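Local coordinates for L-lysine 6-oxidase (Marinomonas mediterranea, PDB 3WEU), which oxidises the side-chain amine of L-lysine with a cysteine tryptophylquinone cofactor, releasing hydrogen peroxide that kills a wide range of bacteria, at residues 256-265 with 436-447; 290-298 with 422-430. All coordinates share one frame; numbering follows the deposited sequence.

Interaction 1: 256-265 with 436-447; sequences VNISTLSDTC and TASIGNCVGLPM
N257 lays its amide against V443, with OD1 3.5 Å from the V443 CG2 methyl, where the loop leading into a capping-box helix start meets the type I turn I439-C442 and the chain that follows it. Water ties the residue further: one molecule joins the backbone N and ND2 of N257 to G440 O, and another joins N257 OD1 to L445 O; ND2 also has Q584 as a partner. S259 follows with its carbonyl, which accepts two consecutive amides from the same face of its plane, G444 N at 2.9 Å and L445 N at 3.3 Å. Its CB rests on L445 CD1, while OG bonds to Q409. T260 is the N-cap: D263 N donates to T260 OG1, and T260 N returns a bond to D263 OD2 on the anti side of the carboxylate, so the first turn is closed by both residues. T260 also makes a single backbone bridge with V443. L261 N then donates to C442 O at 2.9 Å. Its side chain divides: CD1 packs on I439 CB, whereas CD2 meets M447 CE at 3.5 Å, tighter than usual for two carbons, the two chains running at about a right angle. S262 brings CB over the bare CA of G440 and turns OG anti to its own nitrogen (chi1 -180°), beside T436 CG2 and bonded to Y467. Beyond it, a water joins T264 OG1 to G444 O. The second segment leads on to P446, whose carbonyl accepts from the tryptophylquinone at position 581, so this buried packing lies next to the cofactor. The last residue, C265, sets SG 3.4 Å from I439 CD1.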
# COMPACT_ATOMS: atom_id res chain seq x y z
N VAL A 256 36.32 15.37 2.23
CA VAL A 256 35.84 16.72 1.98
C VAL A 256 35.22 16.82 0.57
O VAL A 256 35.75 16.27 -0.39
CB VAL A 256 37.07 17.64 2.07
CG1 VAL A 256 36.72 19.09 1.82
CG2 VAL A 256 37.75 17.50 3.43
N ASN A 257 34.12 17.54 0.48
CA ASN A 257 33.45 17.83 -0.77
C ASN A 257 34.32 18.73 -1.65
O ASN A 257 34.94 19.68 -1.19
CB ASN A 257 32.08 18.47 -0.51
CG ASN A 257 31.13 17.50 0.21
OD1 ASN A 257 30.52 16.66 -0.43
ND2 ASN A 257 31.06 17.57 1.54
N ILE A 258 34.37 18.39 -2.94
CA ILE A 258 35.07 19.19 -3.89
C ILE A 258 34.70 20.68 -3.81
O ILE A 258 35.60 21.53 -3.77
CB ILE A 258 34.92 18.64 -5.31
CG1 ILE A 258 35.73 17.34 -5.47
CG2 ILE A 258 35.43 19.70 -6.35
CD1 ILE A 258 35.29 16.48 -6.67
N SER A 259 33.41 20.97 -3.78
CA SER A 259 32.92 22.33 -3.48
C SER A 259 32.11 22.24 -2.17
O SER A 259 31.05 21.59 -2.09
CB SER A 259 32.11 22.93 -4.63
OG SER A 259 32.82 22.87 -5.88
N THR A 260 32.68 22.83 -1.14
CA THR A 260 32.07 22.90 0.19
C THR A 260 31.19 24.13 0.32
O THR A 260 31.27 25.09 -0.48
CB THR A 260 33.10 22.97 1.34
OG1 THR A 260 33.68 24.28 1.38
CG2 THR A 260 34.24 21.97 1.14
N LEU A 261 30.38 24.14 1.37
CA LEU A 261 29.61 25.38 1.63
C LEU A 261 30.47 26.57 1.99
O LEU A 261 30.12 27.73 1.69
CB LEU A 261 28.57 25.13 2.69
CG LEU A 261 27.19 25.76 2.66
CD1 LEU A 261 27.08 26.91 3.59
CD2 LEU A 261 26.54 26.06 1.28
N SER A 262 31.66 26.34 2.55
CA SER A 262 32.64 27.45 2.64
C SER A 262 33.07 28.00 1.27
O SER A 262 33.08 29.22 1.08
CB SER A 262 33.86 27.10 3.47
OG SER A 262 34.79 28.19 3.55
N ASP A 263 33.33 27.12 0.32
CA ASP A 263 33.59 27.57 -1.05
C ASP A 263 32.36 28.39 -1.55
O ASP A 263 32.55 29.42 -2.18
CB ASP A 263 33.86 26.44 -2.02
CG ASP A 263 35.05 25.65 -1.63
OD1 ASP A 263 36.07 26.26 -1.34
OD2 ASP A 263 34.94 24.42 -1.50
N THR A 264 31.15 27.96 -1.22
CA THR A 264 29.95 28.69 -1.66
C THR A 264 29.98 30.11 -1.09
O THR A 264 29.81 31.13 -1.83
CB THR A 264 28.67 27.99 -1.28
OG1 THR A 264 28.61 26.70 -1.91
CG2 THR A 264 27.44 28.83 -1.69
N CYS A 265 30.18 30.21 0.23
CA CYS A 265 30.18 31.53 0.88
C CYS A 265 31.30 32.41 0.33
O CYS A 265 31.07 33.61 0.13
CB CYS A 265 30.26 31.42 2.42
SG CYS A 265 28.74 30.74 3.10
N THR A 436 35.54 29.03 8.28
CA THR A 436 35.60 27.99 7.24
C THR A 436 35.41 26.59 7.81
O THR A 436 34.92 25.69 7.11
CB THR A 436 36.90 28.11 6.44
OG1 THR A 436 38.02 27.85 7.29
CG2 THR A 436 37.00 29.48 5.84
N ALA A 437 35.80 26.38 9.09
CA ALA A 437 35.84 25.06 9.66
C ALA A 437 34.48 24.49 9.92
O ALA A 437 34.39 23.30 10.07
CB ALA A 437 36.61 25.03 10.97
N SER A 438 33.45 25.32 10.02
CA SER A 438 32.13 24.79 10.25
C SER A 438 31.53 24.38 8.91
O SER A 438 31.30 23.17 8.64
CB SER A 438 31.25 25.85 10.93
OG SER A 438 31.36 27.08 10.22
N ILE A 439 31.28 25.37 8.08
CA ILE A 439 30.57 25.14 6.82
C ILE A 439 31.43 24.51 5.74
O ILE A 439 30.90 24.01 4.77
CB ILE A 439 29.87 26.39 6.32
CG1 ILE A 439 30.82 27.55 6.20
CG2 ILE A 439 28.73 26.75 7.26
CD1 ILE A 439 30.20 28.65 5.33
N GLY A 440 32.74 24.48 5.92
CA GLY A 440 33.63 23.77 4.99
C GLY A 440 33.42 22.27 5.10
O GLY A 440 33.77 21.54 4.17
N ASN A 441 32.77 21.85 6.19
CA ASN A 441 32.35 20.45 6.34
C ASN A 441 30.94 20.12 5.85
O ASN A 441 30.46 19.03 6.11
CB ASN A 441 32.58 20.05 7.78
CG ASN A 441 34.06 20.03 8.10
OD1 ASN A 441 34.82 19.45 7.36
ND2 ASN A 441 34.45 20.67 9.18
N CYS A 442 30.29 21.09 5.19
CA CYS A 442 28.99 20.89 4.56
C CYS A 442 29.09 20.93 3.04
O CYS A 442 30.04 21.50 2.46
CB CYS A 442 28.06 22.01 4.95
SG CYS A 442 27.68 22.12 6.75
N VAL A 443 28.15 20.27 2.42
CA VAL A 443 28.08 20.18 0.98
C VAL A 443 27.82 21.58 0.37
O VAL A 443 26.93 22.31 0.80
CB VAL A 443 26.94 19.18 0.56
CG1 VAL A 443 26.57 19.38 -0.93
CG2 VAL A 443 27.40 17.74 0.80
N GLY A 444 28.61 21.95 -0.62
CA GLY A 444 28.35 23.13 -1.43
C GLY A 444 27.64 22.86 -2.75
O GLY A 444 26.63 23.48 -3.06
N LEU A 445 28.11 21.87 -3.51
CA LEU A 445 27.50 21.55 -4.78
C LEU A 445 27.59 20.04 -4.97
O LEU A 445 28.52 19.42 -4.43
CB LEU A 445 28.27 22.18 -5.92
CG LEU A 445 28.31 23.69 -6.00
CD1 LEU A 445 29.33 24.13 -7.00
CD2 LEU A 445 26.89 24.10 -6.40
N PRO A 446 26.62 19.43 -5.67
CA PRO A 446 25.40 20.00 -6.18
C PRO A 446 24.42 20.23 -5.05
O PRO A 446 24.68 19.87 -3.91
CB PRO A 446 24.84 18.93 -7.13
CG PRO A 446 25.42 17.63 -6.62
CD PRO A 446 26.74 17.98 -5.97
N MET A 447 23.29 20.84 -5.39
CA MET A 447 22.24 21.12 -4.45
C MET A 447 20.88 20.79 -5.10
O MET A 447 20.30 21.65 -5.77
CB MET A 447 22.35 22.61 -4.06
CG MET A 447 23.33 22.89 -2.92
SD MET A 447 23.40 24.62 -2.61
CE MET A 447 24.33 24.69 -1.04
O HOH W 1 33.22 18.98 3.01
O HOH W 2 29.30 16.97 -2.91
O HOH W 3 31.26 19.34 -5.21
O HOH W 4 26.56 26.20 -3.41

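Interaction 2: 290-298 with 422-430; sequences DYVANFDRD and TAGPADDYP
R297 runs out extended through chi1 and chi2 and then bends at chi3 (65°), which lays its guanidinium flat on the Y429 ring, centres 4.0 Å apart and planes at 27°. R297 CZ stands off-centre over that ring in a cation-pi contact, and CD adds a CH-pi contact. A426 CB covers the opposite guanidinium face, while at the edge R297 NH1 donates to D427 O at 2.7 Å, in the guanidinium plane. NE and NH2 grip D298 side-on, one to each carboxylate oxygen, in a salt bridge that holds the plane's rotation. Y429 OH donates to D298 OD1 (2.8 Å between the oxygens), and R297 NE and Y429 OH reach OD1 from opposite faces of the carboxylate plane; OD2 accepts from N294 N as well as NH2. Four donors thus share one carboxylate, which would probably favour its charged form.

N294 CG lies beside the carbonyl carbon, trans to N (chi1 174°), placing ND2 between T422 OG1, 3.1 Å away, and G424 O at 2.8 Å, both close to the amide plane. Its OD1 accepts from R297 N. Backbone bonds T422 N to A293 O and F295 N to T422 O (2.7 Å) frame the same junction. Together they form a short two-stranded parallel pairing, 293-294 with 421-422, running straight into the asparagine N-cap of helix 295-308.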
# COMPACT_ATOMS: atom_id res chain seq x y z
N ASP A 290 44.83 39.51 -14.11
CA ASP A 290 46.15 39.58 -13.55
C ASP A 290 46.28 39.00 -12.14
O ASP A 290 47.37 38.99 -11.61
CB ASP A 290 46.71 41.02 -13.57
CG ASP A 290 45.78 42.03 -12.96
OD1 ASP A 290 44.65 41.68 -12.55
OD2 ASP A 290 46.16 43.23 -12.96
N TYR A 291 45.20 38.42 -11.58
CA TYR A 291 45.27 37.87 -10.24
C TYR A 291 46.12 36.64 -10.23
O TYR A 291 45.91 35.73 -11.04
CB TYR A 291 43.87 37.51 -9.70
CG TYR A 291 43.90 36.97 -8.26
CD1 TYR A 291 43.90 37.84 -7.20
CD2 TYR A 291 43.92 35.56 -7.97
CE1 TYR A 291 43.93 37.38 -5.89
CE2 TYR A 291 43.97 35.11 -6.64
CZ TYR A 291 43.94 36.03 -5.61
OH TYR A 291 44.00 35.69 -4.28
N VAL A 292 47.09 36.60 -9.36
CA VAL A 292 48.00 35.45 -9.32
C VAL A 292 47.56 34.46 -8.23
O VAL A 292 47.53 34.80 -7.03
CB VAL A 292 49.47 35.95 -9.08
CG1 VAL A 292 50.43 34.79 -8.90
CG2 VAL A 292 49.94 36.84 -10.23
N ALA A 293 47.16 33.24 -8.60
CA ALA A 293 46.66 32.28 -7.63
C ALA A 293 47.83 31.71 -6.87
O ALA A 293 49.01 31.92 -7.22
CB ALA A 293 45.89 31.15 -8.37
N ASN A 294 47.55 30.93 -5.87
CA ASN A 294 48.59 30.27 -5.12
C ASN A 294 48.29 28.75 -5.22
O ASN A 294 47.19 28.32 -4.89
CB ASN A 294 48.57 30.69 -3.66
CG ASN A 294 49.57 29.89 -2.80
OD1 ASN A 294 49.19 29.05 -1.97
ND2 ASN A 294 50.86 30.17 -3.02
N PHE A 295 49.32 27.95 -5.54
CA PHE A 295 49.06 26.53 -5.69
C PHE A 295 48.52 25.89 -4.43
O PHE A 295 47.47 25.21 -4.44
CB PHE A 295 50.28 25.78 -6.15
CG PHE A 295 49.98 24.31 -6.38
CD1 PHE A 295 49.33 23.90 -7.52
CD2 PHE A 295 50.29 23.37 -5.39
CE1 PHE A 295 49.02 22.58 -7.72
CE2 PHE A 295 50.02 22.03 -5.60
CZ PHE A 295 49.37 21.64 -6.75
N ASP A 296 49.24 26.02 -3.34
CA ASP A 296 48.86 25.37 -2.13
C ASP A 296 47.48 25.81 -1.60
O ASP A 296 46.74 24.98 -1.09
CB ASP A 296 49.89 25.51 -0.99
CG ASP A 296 51.21 24.72 -1.21
OD1 ASP A 296 51.24 23.74 -1.92
OD2 ASP A 296 52.25 25.15 -0.68
N ARG A 297 47.17 27.08 -1.64
CA ARG A 297 45.93 27.60 -1.07
C ARG A 297 44.75 27.33 -2.00
O ARG A 297 43.67 27.00 -1.54
CB ARG A 297 46.04 29.13 -0.89
CG ARG A 297 44.86 29.86 -0.26
CD ARG A 297 45.03 31.43 -0.20
NE ARG A 297 45.07 31.91 -1.56
CZ ARG A 297 45.52 33.09 -1.96
NH1 ARG A 297 45.98 33.98 -1.09
NH2 ARG A 297 45.51 33.38 -3.27
N ASP A 298 44.93 27.49 -3.30
CA ASP A 298 43.79 27.56 -4.22
C ASP A 298 43.58 26.30 -5.03
O ASP A 298 42.46 25.98 -5.44
CB ASP A 298 43.94 28.72 -5.20
CG ASP A 298 44.08 30.10 -4.52
OD1 ASP A 298 43.45 30.35 -3.48
OD2 ASP A 298 44.87 30.93 -5.10
N THR A 422 51.63 31.04 -7.94
CA THR A 422 52.84 30.79 -7.20
C THR A 422 52.83 29.52 -6.47
O THR A 422 51.78 28.86 -6.27
CB THR A 422 52.95 31.89 -6.11
OG1 THR A 422 51.72 31.94 -5.40
CG2 THR A 422 53.21 33.23 -6.73
N ALA A 423 54.00 29.18 -6.02
CA ALA A 423 54.27 28.10 -5.12
C ALA A 423 54.80 28.68 -3.86
O ALA A 423 55.49 29.70 -3.87
CB ALA A 423 55.29 27.18 -5.77
N GLY A 424 54.44 28.09 -2.74
CA GLY A 424 54.87 28.55 -1.46
C GLY A 424 53.66 29.06 -0.69
O GLY A 424 52.52 28.95 -1.13
N PRO A 425 53.88 29.64 0.46
CA PRO A 425 52.76 30.13 1.30
C PRO A 425 52.05 31.30 0.63
O PRO A 425 52.62 32.10 -0.11
CB PRO A 425 53.45 30.70 2.54
CG PRO A 425 54.92 30.77 2.13
CD PRO A 425 55.16 29.66 1.20
N ALA A 426 50.80 31.44 0.78
CA ALA A 426 50.30 32.68 0.30
C ALA A 426 49.71 33.23 1.53
O ALA A 426 49.50 32.47 2.43
CB ALA A 426 49.27 32.46 -0.76
N ASP A 427 49.39 34.49 1.61
CA ASP A 427 48.62 34.81 2.83
C ASP A 427 47.16 34.32 2.66
O ASP A 427 46.68 34.13 1.54
CB ASP A 427 48.70 36.27 3.29
CG ASP A 427 48.52 36.40 4.86
OD1 ASP A 427 48.41 35.38 5.59
OD2 ASP A 427 48.48 37.52 5.36
N ASP A 428 46.52 34.06 3.80
CA ASP A 428 45.11 33.73 3.86
C ASP A 428 44.28 34.89 3.30
O ASP A 428 44.65 36.06 3.32
CB ASP A 428 44.62 33.45 5.30
CG ASP A 428 45.30 32.24 5.94
OD1 ASP A 428 46.33 31.77 5.42
OD2 ASP A 428 44.79 31.79 6.98
N TYR A 429 43.16 34.52 2.76
CA TYR A 429 42.12 35.46 2.48
C TYR A 429 41.59 36.04 3.79
O TYR A 429 41.77 35.45 4.86
CB TYR A 429 41.01 34.68 1.79
CG TYR A 429 41.38 34.18 0.40
CD1 TYR A 429 41.72 35.06 -0.59
CD2 TYR A 429 41.33 32.80 0.06
CE1 TYR A 429 42.05 34.64 -1.85
CE2 TYR A 429 41.64 32.41 -1.23
CZ TYR A 429 41.99 33.29 -2.17
OH TYR A 429 42.42 32.92 -3.49
N PRO A 430 40.90 37.16 3.70
CA PRO A 430 40.30 37.78 4.88
C PRO A 430 39.03 37.08 5.36
O PRO A 430 37.99 37.66 5.35
CB PRO A 430 40.01 39.22 4.43
CG PRO A 430 39.95 39.16 2.95
CD PRO A 430 40.86 38.05 2.51
O HOH W 5 50.31 34.24 -5.40

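How the interactions relate
The centres of the two interactions lie 19 Å apart, with nearest atoms about 8 Å from each other, so they do not touch. Along the chain the order is 256-265, 290-298, 422-430, 436-447: the segments of interaction 2 both fall between those of interaction 1. Helix 295-308 connects them, since it starts in interaction 2 and its R305 salt-bridges D263 of interaction 1. Further along the chain, the segment 422-430 leads into helix 433-439, whose residues from T436 on belong to interaction 1. Interaction 1 is buried about 9 Å from the chain centre, near the quinone; interaction 2 is partly buried, about 28 Å out, where the chain pairs 293-294 with 421-422.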